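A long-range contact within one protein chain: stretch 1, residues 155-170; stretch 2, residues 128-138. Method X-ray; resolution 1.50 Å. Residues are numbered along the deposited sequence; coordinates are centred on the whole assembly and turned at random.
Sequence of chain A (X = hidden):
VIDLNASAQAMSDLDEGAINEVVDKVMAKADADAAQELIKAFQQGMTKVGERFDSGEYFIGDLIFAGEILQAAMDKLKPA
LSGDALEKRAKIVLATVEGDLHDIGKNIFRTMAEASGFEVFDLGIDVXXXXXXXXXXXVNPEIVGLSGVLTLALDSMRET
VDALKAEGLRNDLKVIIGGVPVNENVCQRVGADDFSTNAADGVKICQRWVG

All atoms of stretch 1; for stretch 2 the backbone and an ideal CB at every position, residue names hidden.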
# COMPACT_ATOMS: atom_id res chain seq x y z
N ASP A 155 -19.08 -2.58 -9.96
CA ASP A 155 -20.34 -2.09 -9.41
C ASP A 155 -20.37 -2.04 -7.86
O ASP A 155 -20.84 -1.03 -7.26
CB ASP A 155 -21.52 -2.92 -9.94
CG ASP A 155 -21.76 -2.69 -11.39
OD1 ASP A 155 -21.24 -1.67 -11.91
OD2 ASP A 155 -22.38 -3.57 -12.02
N SER A 156 -19.91 -3.08 -7.18
CA SER A 156 -19.88 -3.09 -5.74
C SER A 156 -18.95 -1.98 -5.20
O SER A 156 -19.17 -1.47 -4.12
CB SER A 156 -19.40 -4.43 -5.15
OG SER A 156 -20.22 -5.49 -5.51
N MET A 157 -17.87 -1.68 -5.91
CA MET A 157 -17.01 -0.54 -5.53
C MET A 157 -17.84 0.76 -5.50
O MET A 157 -17.73 1.54 -4.54
CB MET A 157 -15.80 -0.33 -6.40
CG MET A 157 -14.77 -1.41 -6.41
SD MET A 157 -13.47 -1.03 -7.60
CE MET A 157 -12.31 -2.38 -7.38
N ARG A 158 -18.61 0.98 -6.55
CA ARG A 158 -19.46 2.18 -6.63
C ARG A 158 -20.49 2.15 -5.52
O ARG A 158 -20.69 3.20 -4.86
CB ARG A 158 -20.14 2.22 -7.98
CG ARG A 158 -21.04 3.45 -8.13
CD ARG A 158 -21.67 3.62 -9.50
NE ARG A 158 -22.16 2.37 -10.01
CZ ARG A 158 -23.19 1.67 -9.53
NH1 ARG A 158 -23.95 2.13 -8.53
NH2 ARG A 158 -23.47 0.49 -10.10
N GLU A 159 -21.11 1.01 -5.29
CA GLU A 159 -22.02 0.91 -4.18
C GLU A 159 -21.44 1.18 -2.80
O GLU A 159 -22.07 1.78 -1.90
CB GLU A 159 -22.67 -0.46 -4.17
CG GLU A 159 -23.51 -0.68 -5.42
CD GLU A 159 -23.89 -2.15 -5.63
OE1 GLU A 159 -23.38 -3.03 -4.86
OE2 GLU A 159 -24.71 -2.42 -6.55
N THR A 160 -20.18 0.75 -2.59
CA THR A 160 -19.48 1.01 -1.33
C THR A 160 -19.24 2.53 -1.13
O THR A 160 -19.52 3.08 -0.05
CB THR A 160 -18.13 0.30 -1.31
OG1 THR A 160 -18.34 -1.10 -1.48
CG2 THR A 160 -17.39 0.53 -0.03
N VAL A 161 -18.81 3.20 -2.17
CA VAL A 161 -18.60 4.68 -2.09
C VAL A 161 -19.92 5.38 -1.83
O VAL A 161 -19.97 6.25 -0.97
CB VAL A 161 -17.93 5.21 -3.36
CG1 VAL A 161 -17.91 6.74 -3.37
CG2 VAL A 161 -16.53 4.63 -3.42
N ASP A 162 -20.95 4.92 -2.50
CA ASP A 162 -22.29 5.55 -2.36
C ASP A 162 -22.78 5.35 -0.90
O ASP A 162 -23.38 6.25 -0.26
CB ASP A 162 -23.27 4.97 -3.30
CG ASP A 162 -23.04 5.45 -4.72
OD1 ASP A 162 -22.26 6.41 -4.90
OD2 ASP A 162 -23.71 4.90 -5.68
N ALA A 163 -22.57 4.16 -0.35
CA ALA A 163 -22.91 3.90 1.05
C ALA A 163 -22.13 4.74 2.05
O ALA A 163 -22.64 5.19 3.02
CB ALA A 163 -22.75 2.45 1.37
N LEU A 164 -20.86 4.98 1.79
CA LEU A 164 -20.05 5.85 2.64
C LEU A 164 -20.58 7.27 2.57
O LEU A 164 -20.56 7.98 3.61
CB LEU A 164 -18.58 5.77 2.26
CG LEU A 164 -17.94 4.37 2.51
CD1 LEU A 164 -16.57 4.40 1.81
CD2 LEU A 164 -17.81 4.11 3.99
N LYS A 165 -21.00 7.71 1.40
CA LYS A 165 -21.61 9.03 1.23
C LYS A 165 -22.93 9.11 2.05
O LYS A 165 -23.14 10.11 2.81
CB LYS A 165 -21.86 9.38 -0.28
CG LYS A 165 -20.64 9.77 -1.09
CD LYS A 165 -20.95 10.09 -2.59
CE LYS A 165 -19.71 9.82 -3.55
NZ LYS A 165 -19.64 9.61 -5.14
N ALA A 166 -23.76 8.09 1.98
CA ALA A 166 -25.03 8.09 2.70
C ALA A 166 -24.88 8.14 4.21
O ALA A 166 -25.69 8.73 4.92
CB ALA A 166 -25.84 6.89 2.29
N GLU A 167 -23.80 7.54 4.71
CA GLU A 167 -23.53 7.48 6.12
C GLU A 167 -22.75 8.68 6.59
O GLU A 167 -22.41 8.69 7.75
CB GLU A 167 -22.74 6.19 6.44
CG GLU A 167 -23.53 4.94 6.14
CD GLU A 167 -24.90 4.92 6.85
OE1 GLU A 167 -25.03 5.32 8.05
OE2 GLU A 167 -25.94 4.60 6.20
N GLY A 168 -22.42 9.65 5.72
CA GLY A 168 -21.63 10.82 6.18
C GLY A 168 -20.17 10.57 6.51
O GLY A 168 -19.53 11.29 7.25
N LEU A 169 -19.67 9.46 6.00
CA LEU A 169 -18.27 9.05 6.22
C LEU A 169 -17.28 9.40 5.08
O LEU A 169 -16.05 9.46 5.31
CB LEU A 169 -18.19 7.55 6.50
CG LEU A 169 -19.08 7.07 7.65
CD1 LEU A 169 -19.16 5.55 7.56
CD2 LEU A 169 -18.43 7.50 8.96
N ARG A 170 -17.81 9.60 3.88
CA ARG A 170 -16.99 9.69 2.65
C ARG A 170 -16.02 10.85 2.66
O ARG A 170 -14.90 10.79 2.20
CB ARG A 170 -17.88 9.83 1.43
CG ARG A 170 -17.13 10.15 0.10
CD ARG A 170 -16.48 8.91 -0.28
NE ARG A 170 -15.77 9.20 -1.59
CZ ARG A 170 -14.51 9.58 -1.68
NH1 ARG A 170 -13.84 9.84 -0.62
NH2 ARG A 170 -13.89 9.56 -2.84
N UNK A 128 -19.10 -8.02 1.59
CA UNK A 128 -20.29 -7.17 1.36
C UNK A 128 -20.10 -5.69 1.72
O UNK A 128 -19.32 -5.39 2.62
CB UNK A 128 -21.47 -7.72 2.17
N UNK A 129 -20.74 -4.85 0.94
CA UNK A 129 -20.77 -3.42 1.20
C UNK A 129 -20.99 -3.09 2.64
O UNK A 129 -20.26 -2.29 3.29
CB UNK A 129 -21.86 -2.75 0.36
N UNK A 130 -22.04 -3.68 3.19
CA UNK A 130 -22.43 -3.32 4.58
C UNK A 130 -21.32 -3.62 5.61
O UNK A 130 -21.10 -2.99 6.59
CB UNK A 130 -23.70 -4.08 4.97
N UNK A 131 -20.60 -4.70 5.35
CA UNK A 131 -19.45 -5.08 6.23
C UNK A 131 -18.26 -4.12 6.12
O UNK A 131 -17.63 -3.78 7.11
CB UNK A 131 -18.97 -6.49 5.88
N UNK A 132 -17.93 -3.71 4.90
CA UNK A 132 -16.96 -2.64 4.72
C UNK A 132 -17.38 -1.34 5.45
O UNK A 132 -16.57 -0.81 6.20
CB UNK A 132 -16.77 -2.37 3.23
N UNK A 133 -18.62 -0.91 5.22
CA UNK A 133 -19.07 0.30 5.88
C UNK A 133 -19.06 0.18 7.40
O UNK A 133 -18.59 1.11 8.13
CB UNK A 133 -20.48 0.66 5.40
N UNK A 134 -19.50 -0.95 7.96
CA UNK A 134 -19.41 -1.16 9.40
C UNK A 134 -17.99 -1.10 9.95
O UNK A 134 -17.72 -0.49 11.01
CB UNK A 134 -20.03 -2.51 9.75
N UNK A 135 -17.02 -1.62 9.19
CA UNK A 135 -15.67 -1.56 9.63
C UNK A 135 -15.11 -0.11 9.63
O UNK A 135 -14.38 0.26 10.48
CB UNK A 135 -14.82 -2.47 8.74
N UNK A 136 -15.53 0.68 8.66
CA UNK A 136 -15.12 2.09 8.58
C UNK A 136 -15.69 2.84 9.78
O UNK A 136 -14.97 3.60 10.42
CB UNK A 136 -15.59 2.73 7.27
N UNK A 137 -16.95 2.57 10.13
CA UNK A 137 -17.49 3.18 11.34
C UNK A 137 -16.73 2.81 12.61
O UNK A 137 -16.59 3.63 13.52
CB UNK A 137 -18.96 2.78 11.50
N UNK A 138 -16.31 1.53 12.71
CA UNK A 138 -15.59 1.02 13.82
C UNK A 138 -14.22 1.60 14.02
O UNK A 138 -13.83 1.93 15.17
CB UNK A 138 -15.48 -0.50 13.68

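The two helices, 155-166 and 129-138, run in broadly the same direction, with 41° between their N-to-C directions and axes that approach to 9.5 Å. The CA-to-CB vectors of stretch 2 can be sorted by whether they meet stretch 1.

Position 128 precedes the helix, with phi/psi of -62/145, and its CB points away from stretch 1. The phi value is compatible with proline, and small polar N-cap residues would also be plausible. It is Pro128, whose O accepts the backbone bond from N of residue 132 at 3.2 Å.

Position 129 is the closest backbone approach, its CA lying 5.3 Å from the CA of Thr160. Its ideal CB points toward stretch 1, 4.3 Å from Thr160 OG1 and 5.4 Å from Ala163 CB. Ser156, Glu159, Thr160 and Ala163 frame a shallow hollow here, and Thr160 OG1 already donates to Ser156 O at 2.8 Å. A compact apolar residue therefore fits, alanine, valine or perhaps isoleucine, though serine or threonine is not excluded. The residue is Val129, chi1 t, a knob among those four residues. Its CG2 lies 3.5 Å from Thr160 OG1; its CG1 packs 3.9 Å from Ala163 CB.

Positions 130 and 131 have no atom of stretch 1 within 5.5 Å of their ideal CB atoms, so stretch 1 sets little constraint and many helix-compatible residues would serve. They are Lys130 and Ile131, neither of which touches it.

At 132 the CB again points toward stretch 1, 4.4 Å from Thr160 CG2. A methyl group as neighbour favours an aliphatic side chain; valine, leucine and isoleucine are all plausible. Ile132 brings its CG2 to 3.9 Å from Thr160 CG2.

Position 133 follows 129 by one turn and faces Leu164 CD2 at 4.6 Å, Ala163 CB at 5.0 Å and Glu167 CG at 5.3 Å from its ideal CB. This apolar surround calls for a medium aliphatic residue. In Val133, again chi1 t, the two methyls diverge: CG2 reaches Ala163 CB at 3.7 Å and Leu164 CD2 at 4.0 Å, while CG1 lies 3.9 Å from Glu167 CG.

At positions 134 and 135 stretch 1 sets no constraint and many residues would serve; Asp134 and Lys135 make no contact with it.

The CB of 136 points toward stretch 1, almost at Leu164 CD2, 4.2 Å from the ideal CB, with Leu169 CD1 off to the side at 4.6 Å, so valine, isoleucine or leucine would suit. Val136 places CG1 4.1 Å from Leu164 CD2 and 4.0 Å from Leu169 CD1.

At 137 the CB points sideways, 4.8 Å from Leu169 CD1, and the carboxylate of Glu167 lies farther out. A long side chain with an aliphatic stem and a basic end would use both features; lysine and arginine qualify. Lys137 lays its CG 3.8 Å from Leu169 CD1 and extends NZ to Glu167 OE1 at 3.2 Å, a hydrogen-bonded salt bridge.

Position 138 is out of reach, leaving the choice open; Glu138 forms a long salt bridge from OE1 to Lys135 NZ at 3.6 Å.

Stretch 2 (128-138) PVKIIVDKVKE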
# COMPACT_ATOMS: atom_id res chain seq x y z
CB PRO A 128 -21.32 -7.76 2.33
CG PRO A 128 -20.84 -9.19 2.55
CD PRO A 128 -19.35 -9.10 2.55
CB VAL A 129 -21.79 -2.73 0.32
CG1 VAL A 129 -21.92 -1.31 0.74
CG2 VAL A 129 -21.40 -2.85 -1.16
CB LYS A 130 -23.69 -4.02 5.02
CG LYS A 130 -24.94 -3.53 4.39
CD LYS A 130 -26.14 -4.39 4.77
CE LYS A 130 -27.36 -3.91 4.02
NZ LYS A 130 -28.39 -4.97 4.00
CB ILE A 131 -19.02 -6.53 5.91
CG1 ILE A 131 -20.24 -7.47 6.17
CG2 ILE A 131 -17.75 -6.91 6.65
CD1 ILE A 131 -20.16 -8.41 7.22
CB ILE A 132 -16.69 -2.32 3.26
CG1 ILE A 132 -16.24 -3.62 2.45
CG2 ILE A 132 -15.71 -1.15 3.09
CD1 ILE A 132 -16.08 -3.42 0.98
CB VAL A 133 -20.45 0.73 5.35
CG1 VAL A 133 -21.03 1.89 6.20
CG2 VAL A 133 -20.39 1.04 3.92
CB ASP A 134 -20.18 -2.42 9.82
CG ASP A 134 -21.76 -2.22 9.69
OD1 ASP A 134 -22.27 -1.07 9.47
OD2 ASP A 134 -22.53 -3.19 9.75
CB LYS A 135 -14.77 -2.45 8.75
CG LYS A 135 -13.39 -2.67 9.35
CD LYS A 135 -13.44 -3.53 10.64
CE LYS A 135 -12.10 -3.98 11.09
NZ LYS A 135 -12.35 -4.90 12.26
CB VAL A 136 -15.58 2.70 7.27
CG1 VAL A 136 -15.42 4.21 7.27
CG2 VAL A 136 -14.89 2.11 6.07
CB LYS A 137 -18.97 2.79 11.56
CG LYS A 137 -19.92 3.30 10.52
CD LYS A 137 -21.31 2.75 10.74
CE LYS A 137 -22.24 3.35 9.71
NZ LYS A 137 -23.67 3.20 10.00
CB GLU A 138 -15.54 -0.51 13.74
CG GLU A 138 -14.85 -1.17 14.92
CD GLU A 138 -14.67 -2.70 14.77
OE1 GLU A 138 -15.20 -3.30 13.80
OE2 GLU A 138 -14.03 -3.36 15.66
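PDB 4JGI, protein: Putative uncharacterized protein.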